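Local coordinates for integron gene cassette protein HFX_CASS3 (Uncultured bacterium, PDB 3FYN) that is of unknown function but belongs to the GNAT acetyltransferase family and so may transfer acetyl groups, at residues G84-T89 / D104-R109; P35-L40 / G71-I76. All blocks are in the same frame, centred on the assembly; numbering follows the deposited sequence.

Contact 1 of 2, residues G84-T89 / D104-R109; sequences GYIVLT and DDFFVR. With MG (magnesium ion), chain B.
Y85 and F107 form a hydrogen-bonded pair of an antiparallel hairpin. Y85 N gives to F107 O at 2.9 Å, and F107 N returns an almost straight bond to Y85 O (174° at the hydrogen). Further along, V87 N bonds to D105 O and D104 N to V87 O. The strand is irregular at D104-D105, consistent with a classic bulge opposite V87, but only D104 N bonds to V87 O; D105 N is buried with no partner.

Apolar contacts differ on the two faces. I86 CD1 makes a CH-pi contact over one face of the F106 ring, 4.0 Å from its centroid. I86 CG1 stands anti to the backbone N (chi1 -171°), in an extended chain that carries CD1 there. On the sheet side of Y85 and F107, Y85 CE1 meets F107 CB at 3.8 Å, the side chains crossing at a slant.

Waters and a magnesium ion serve the polar side chains. Water 1 links Y85 OH to D105 OD2. D105 OD1 binds magnesium at 2.2 Å, and five waters complete six ligands. Water 2 links T89 OG1 to D104 OD1, while D104 OD2 accepts from M94 N of the second subunit.

Helix 117-131 covers I86 through L122 and V125. Helix 34-47 packs on Y85 through M41 and on D105 through F44; M94 of the second subunit packs on V87 and D105. Strand 71-78 flanks strand 81-93.

Contact 2 of 2, residues P35-L40 / G71-I76; sequences PVLVRL and GRIWLI
No flat group takes part where L37 and L40 meet I73 and L75; the contact is aliphatic on both sides. The indole of W74 lies on the other face of the strand, against I86 and against T124 and V125 of helix 117-131. Rings from elsewhere border the aliphatic cluster instead: Y85 of strand 81-93 touches L37 and L40, and F61 of helix 54-66 touches L37 and I73.

This is helix-on-sheet packing in the alpha/beta fold of the GNAT family. Helix 34-47 packs on strand 71-78, and helix 54-66 comes between them in the chain. The axes of segments 35-40 and 71-76 run at 78°, nearly crosswise, and approach to 10.6 Å. That spacing is bridged by side chains alone, with no hydrogen bond between the segments.

L37 brings one methyl, CD2, to both strand residues. It meets I73 CG2 tip to tip at 3.8 Å. The isoleucine branch reaches it because CG2 stands anti to the backbone N, while CG1 lies beside that N (chi1 -53°). L40 comes in one helical turn after V36, and the bond from L40 N to V36 O (2.9 Å) holds that turn.

I73 and L75 both point toward the helix, while W74 between them points away. The strand is held in the sheet by its backbone: I73 and L75 bond to A29 and R27 on one side, and W74 bonds to I86 on the other.

L75 CD2 is the common meeting point. L37 CD2 lies 3.7 Å from it and L40 CD1 3.8 Å, and V36 CG1 makes a longer approach of 4.3 Å.

In the fold
Contacts 1 and 2 are both buried, with centres about 7 Å apart, and both reach the same sheet. The centre of contact 1 is about 3 Å from the centre of the chain, that of contact 2 about 8 Å. Contact 1 joins two neighbouring strands, through backbone hydrogen bonds, whereas contact 2 lays a helix on the sheet through methyl groups alone. Contact 1 also has polar side chains that meet magnesium, waters and the second subunit, which contact 2 lacks. Strands 71-78 and 81-93 tie them together: L88 N probably bonds to R72 O, and I76 N to G84 O. F107 also packs on L40 O.

Contact 1 of 2, residues G84-T89 / D104-R109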
loop_
_atom_site.group_PDB
_atom_site.type_symbol
_atom_site.label_atom_id
_atom_site.label_comp_id
_atom_site.label_asym_id
_atom_site.label_seq_id
_atom_site.Cartn_x
_atom_site.Cartn_y
_atom_site.Cartn_z
ATOM N N GLY A 84 -3.374 15.312 17.999
ATOM C CA GLY A 84 -3.324 14.078 17.243
ATOM C C GLY A 84 -2.961 14.321 15.797
ATOM O O GLY A 84 -2.809 15.464 15.366
ATOM N N TYR A 85 -2.807 13.237 15.043
ATOM C CA TYR A 85 -2.547 13.353 13.619
ATOM C C TYR A 85 -2.956 12.086 12.903
ATOM O O TYR A 85 -3.171 11.039 13.521
ATOM C CB TYR A 85 -1.062 13.670 13.349
ATOM C CG TYR A 85 -0.119 12.513 13.592
ATOM C CD1 TYR A 85 0.270 12.166 14.880
ATOM C CD2 TYR A 85 0.373 11.757 12.530
ATOM C CE1 TYR A 85 1.132 11.106 15.107
ATOM C CE2 TYR A 85 1.237 10.699 12.746
ATOM C CZ TYR A 85 1.609 10.377 14.034
ATOM O OH TYR A 85 2.461 9.324 14.255
ATOM N N ILE A 86 -3.084 12.195 11.591
ATOM C CA ILE A 86 -3.430 11.045 10.769
ATOM C C ILE A 86 -2.689 11.142 9.450
ATOM O O ILE A 86 -2.545 12.230 8.878
ATOM C CB ILE A 86 -4.967 10.939 10.570
ATOM C CG1 ILE A 86 -5.350 9.619 9.892
ATOM C CG2 ILE A 86 -5.515 12.147 9.811
ATOM C CD1 ILE A 86 -6.824 9.273 10.052
ATOM N N VAL A 87 -2.204 10.000 8.978
ATOM C CA VAL A 87 -1.405 9.947 7.769
ATOM C C VAL A 87 -2.081 9.073 6.728
ATOM O O VAL A 87 -2.430 7.930 7.003
ATOM C CB VAL A 87 -0.002 9.372 8.057
ATOM C CG1 VAL A 87 0.805 9.306 6.780
ATOM C CG2 VAL A 87 0.707 10.223 9.100
ATOM N N LEU A 88 -2.263 9.627 5.536
ATOM C CA LEU A 88 -2.757 8.883 4.383
ATOM C C LEU A 88 -1.596 8.606 3.437
ATOM O O LEU A 88 -0.891 9.527 3.026
ATOM C CB LEU A 88 -3.817 9.714 3.650
ATOM C CG LEU A 88 -4.237 9.235 2.257
ATOM C CD1 LEU A 88 -5.050 7.946 2.338
ATOM C CD2 LEU A 88 -5.033 10.315 1.545
ATOM N N THR A 89 -1.382 7.342 3.086
ATOM C CA THR A 89 -0.410 7.039 2.040
ATOM C C THR A 89 -1.112 6.428 0.838
ATOM O O THR A 89 -2.174 5.822 0.978
ATOM C CB THR A 89 0.729 6.135 2.535
ATOM O OG1 THR A 89 0.185 4.907 3.030
ATOM C CG2 THR A 89 1.497 6.830 3.647
ATOM N N ASP A 104 -2.189 5.133 7.291
ATOM C CA ASP A 104 -0.882 4.550 7.552
ATOM C C ASP A 104 -0.451 4.714 9.002
ATOM O O ASP A 104 0.224 3.852 9.551
ATOM C CB ASP A 104 0.152 5.165 6.613
ATOM C CG ASP A 104 1.479 4.444 6.654
ATOM O OD1 ASP A 104 1.494 3.201 6.519
ATOM O OD2 ASP A 104 2.505 5.126 6.818
ATOM N N ASP A 105 -0.837 5.827 9.613
ATOM C CA ASP A 105 -0.635 6.030 11.042
ATOM C C ASP A 105 -1.744 6.942 11.537
ATOM O O ASP A 105 -2.266 7.762 10.786
ATOM C CB ASP A 105 0.738 6.635 11.346
ATOM C CG ASP A 105 1.734 5.597 11.845
ATOM O OD1 ASP A 105 1.284 4.531 12.317
ATOM O OD2 ASP A 105 2.956 5.846 11.782
ATOM N N PHE A 106 -2.104 6.789 12.802
ATOM C CA PHE A 106 -3.278 7.455 13.341
ATOM C C PHE A 106 -3.123 7.485 14.848
ATOM O O PHE A 106 -3.065 6.442 15.498
ATOM C CB PHE A 106 -4.522 6.664 12.915
ATOM C CG PHE A 106 -5.829 7.257 13.359
ATOM C CD1 PHE A 106 -5.949 8.603 13.661
ATOM C CD2 PHE A 106 -6.962 6.456 13.426
ATOM C CE1 PHE A 106 -7.169 9.131 14.044
ATOM C CE2 PHE A 106 -8.180 6.978 13.807
ATOM C CZ PHE A 106 -8.285 8.316 14.117
ATOM N N PHE A 107 -3.037 8.689 15.400
ATOM C CA PHE A 107 -2.816 8.856 16.829
ATOM C C PHE A 107 -3.619 10.024 17.367
ATOM O O PHE A 107 -3.587 11.123 16.812
ATOM C CB PHE A 107 -1.329 9.086 17.109
ATOM C CG PHE A 107 -1.009 9.371 18.561
ATOM C CD1 PHE A 107 -1.168 8.390 19.528
ATOM C CD2 PHE A 107 -0.524 10.616 18.950
ATOM C CE1 PHE A 107 -0.854 8.640 20.861
ATOM C CE2 PHE A 107 -0.215 10.872 20.283
ATOM C CZ PHE A 107 -0.379 9.884 21.234
ATOM N N VAL A 108 -4.339 9.771 18.453
ATOM C CA VAL A 108 -4.961 10.828 19.236
ATOM C C VAL A 108 -4.438 10.691 20.663
ATOM O O VAL A 108 -4.444 9.593 21.211
ATOM C CB VAL A 108 -6.495 10.695 19.238
ATOM C CG1 VAL A 108 -7.123 11.724 20.177
ATOM C CG2 VAL A 108 -7.041 10.848 17.824
ATOM N N ARG A 109 -3.969 11.788 21.254
ATOM C CA ARG A 109 -3.465 11.757 22.623
ATOM C C ARG A 109 -4.514 11.153 23.549
ATOM O O ARG A 109 -5.703 11.399 23.381
ATOM C CB ARG A 109 -3.119 13.171 23.099
ATOM C CG ARG A 109 -1.758 13.657 22.648
ATOM C CD ARG A 109 -1.493 15.081 23.104
ATOM N NE ARG A 109 -0.092 15.443 22.921
ATOM C CZ ARG A 109 0.352 16.684 22.747
ATOM N NH1 ARG A 109 -0.502 17.702 22.721
ATOM N NH2 ARG A 109 1.654 16.906 22.586
HETATM MG MG MG B . 2.224 2.549 12.701
HETATM O O HOH W 1 3.497 8.459 11.898
HETATM O O HOH W 2 1.424 2.735 4.027
HETATM O O HOH W 3 4.237 3.619 12.116
HETATM O O HOH W 4 2.633 3.067 14.985
HETATM O O HOH W 5 3.063 0.457 12.903
HETATM O O HOH W 6 1.660 2.199 10.525
HETATM O O HOH W 7 0.086 1.644 13.289
#

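Contact 2 of 2, residues P35-L40 / G71-I76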
loop_
_atom_site.group_PDB
_atom_site.type_symbol
_atom_site.label_atom_id
_atom_site.label_comp_id
_atom_site.label_asym_id
_atom_site.label_seq_id
_atom_site.Cartn_x
_atom_site.Cartn_y
_atom_site.Cartn_z
ATOM N N PRO A 35 8.092 19.589 13.712
ATOM C CA PRO A 35 8.441 19.374 15.120
ATOM C C PRO A 35 7.287 18.810 15.957
ATOM O O PRO A 35 7.518 17.929 16.786
ATOM C CB PRO A 35 8.840 20.773 15.595
ATOM C CG PRO A 35 9.398 21.418 14.363
ATOM C CD PRO A 35 8.517 20.918 13.238
ATOM N N VAL A 36 6.070 19.306 15.748
ATOM C CA VAL A 36 4.922 18.789 16.485
ATOM C C VAL A 36 4.565 17.362 16.045
ATOM O O VAL A 36 4.232 16.513 16.876
ATOM C CB VAL A 36 3.702 19.739 16.388
ATOM C CG1 VAL A 36 2.424 19.016 16.782
ATOM C CG2 VAL A 36 3.914 20.968 17.276
ATOM N N LEU A 37 4.657 17.088 14.745
ATOM C CA LEU A 37 4.395 15.739 14.245
ATOM C C LEU A 37 5.354 14.723 14.859
ATOM O O LEU A 37 4.956 13.618 15.236
ATOM C CB LEU A 37 4.488 15.696 12.718
ATOM C CG LEU A 37 3.277 16.322 12.019
ATOM C CD1 LEU A 37 3.594 16.637 10.553
ATOM C CD2 LEU A 37 2.046 15.413 12.150
ATOM N N VAL A 38 6.621 15.103 14.956
ATOM C CA VAL A 38 7.623 14.234 15.557
ATOM C C VAL A 38 7.326 13.968 17.036
ATOM O O VAL A 38 7.444 12.833 17.496
ATOM C CB VAL A 38 9.045 14.786 15.363
ATOM C CG1 VAL A 38 10.052 13.966 16.161
ATOM C CG2 VAL A 38 9.407 14.763 13.881
ATOM N N ARG A 39 6.936 15.006 17.775
ATOM C CA ARG A 39 6.570 14.807 19.173
ATOM C C ARG A 39 5.382 13.863 19.307
ATOM O O ARG A 39 5.382 12.963 20.148
ATOM C CB ARG A 39 6.254 16.127 19.878
ATOM C CG ARG A 39 5.786 15.906 21.309
ATOM C CD ARG A 39 5.635 17.202 22.086
ATOM N NE ARG A 39 4.509 18.002 21.617
ATOM C CZ ARG A 39 4.613 18.974 20.719
ATOM N NH1 ARG A 39 5.796 19.257 20.189
ATOM N NH2 ARG A 39 3.538 19.657 20.347
ATOM N N LEU A 40 4.366 14.073 18.478
ATOM C CA LEU A 40 3.176 13.239 18.541
ATOM C C LEU A 40 3.508 11.786 18.196
ATOM O O LEU A 40 3.063 10.862 18.879
ATOM C CB LEU A 40 2.066 13.784 17.634
ATOM C CG LEU A 40 1.411 15.075 18.136
ATOM C CD1 LEU A 40 0.542 15.666 17.042
ATOM C CD2 LEU A 40 0.593 14.821 19.402
ATOM N N GLY A 71 1.214 10.885 -0.476
ATOM C CA GLY A 71 0.137 10.926 0.492
ATOM C C GLY A 71 -0.012 12.272 1.163
ATOM O O GLY A 71 0.486 13.283 0.661
ATOM N N ARG A 72 -0.704 12.281 2.298
ATOM C CA ARG A 72 -1.086 13.520 2.963
ATOM C C ARG A 72 -1.085 13.321 4.465
ATOM O O ARG A 72 -1.317 12.221 4.948
ATOM C CB ARG A 72 -2.502 13.923 2.551
ATOM C CG ARG A 72 -2.705 14.165 1.070
ATOM C CD ARG A 72 -2.081 15.472 0.640
ATOM N NE ARG A 72 -2.646 15.932 -0.620
ATOM C CZ ARG A 72 -2.295 15.437 -1.798
ATOM N NH1 ARG A 72 -1.386 14.472 -1.855
ATOM N NH2 ARG A 72 -2.848 15.898 -2.909
ATOM N N ILE A 73 -0.866 14.407 5.200
ATOM C CA ILE A 73 -0.919 14.372 6.654
ATOM C C ILE A 73 -1.869 15.461 7.143
ATOM O O ILE A 73 -1.868 16.573 6.617
ATOM C CB ILE A 73 0.475 14.613 7.261
ATOM C CG1 ILE A 73 1.498 13.639 6.660
ATOM C CG2 ILE A 73 0.432 14.489 8.782
ATOM C CD1 ILE A 73 2.937 13.945 7.046
ATOM N N TRP A 74 -2.690 15.125 8.134
ATOM C CA TRP A 74 -3.546 16.101 8.806
ATOM C C TRP A 74 -3.224 16.120 10.293
ATOM O O TRP A 74 -2.868 15.088 10.869
ATOM C CB TRP A 74 -5.018 15.736 8.644
ATOM C CG TRP A 74 -5.593 15.926 7.286
ATOM C CD1 TRP A 74 -6.314 17.005 6.845
ATOM C CD2 TRP A 74 -5.558 14.998 6.199
ATOM N NE1 TRP A 74 -6.717 16.808 5.548
ATOM C CE2 TRP A 74 -6.258 15.588 5.124
ATOM C CE3 TRP A 74 -4.994 13.726 6.023
ATOM C CZ2 TRP A 74 -6.417 14.950 3.895
ATOM C CZ3 TRP A 74 -5.156 13.094 4.799
ATOM C CH2 TRP A 74 -5.861 13.709 3.752
ATOM N N LEU A 75 -3.364 17.292 10.908
ATOM C CA LEU A 75 -3.237 17.433 12.349
ATOM C C LEU A 75 -4.623 17.610 12.937
ATOM O O LEU A 75 -5.520 18.152 12.287
ATOM C CB LEU A 75 -2.368 18.639 12.707
ATOM C CG LEU A 75 -0.863 18.358 12.632
ATOM C CD1 LEU A 75 -0.062 19.630 12.409
ATOM C CD2 LEU A 75 -0.394 17.637 13.885
ATOM N N ILE A 76 -4.789 17.136 14.164
ATOM C CA ILE A 76 -6.062 17.207 14.856
ATOM C C ILE A 76 -5.909 18.235 15.956
ATOM O O ILE A 76 -5.070 18.082 16.843
ATOM C CB ILE A 76 -6.439 15.836 15.435
ATOM C CG1 ILE A 76 -6.534 14.805 14.302
ATOM C CG2 ILE A 76 -7.753 15.917 16.206
ATOM C CD1 ILE A 76 -6.707 13.379 14.776
#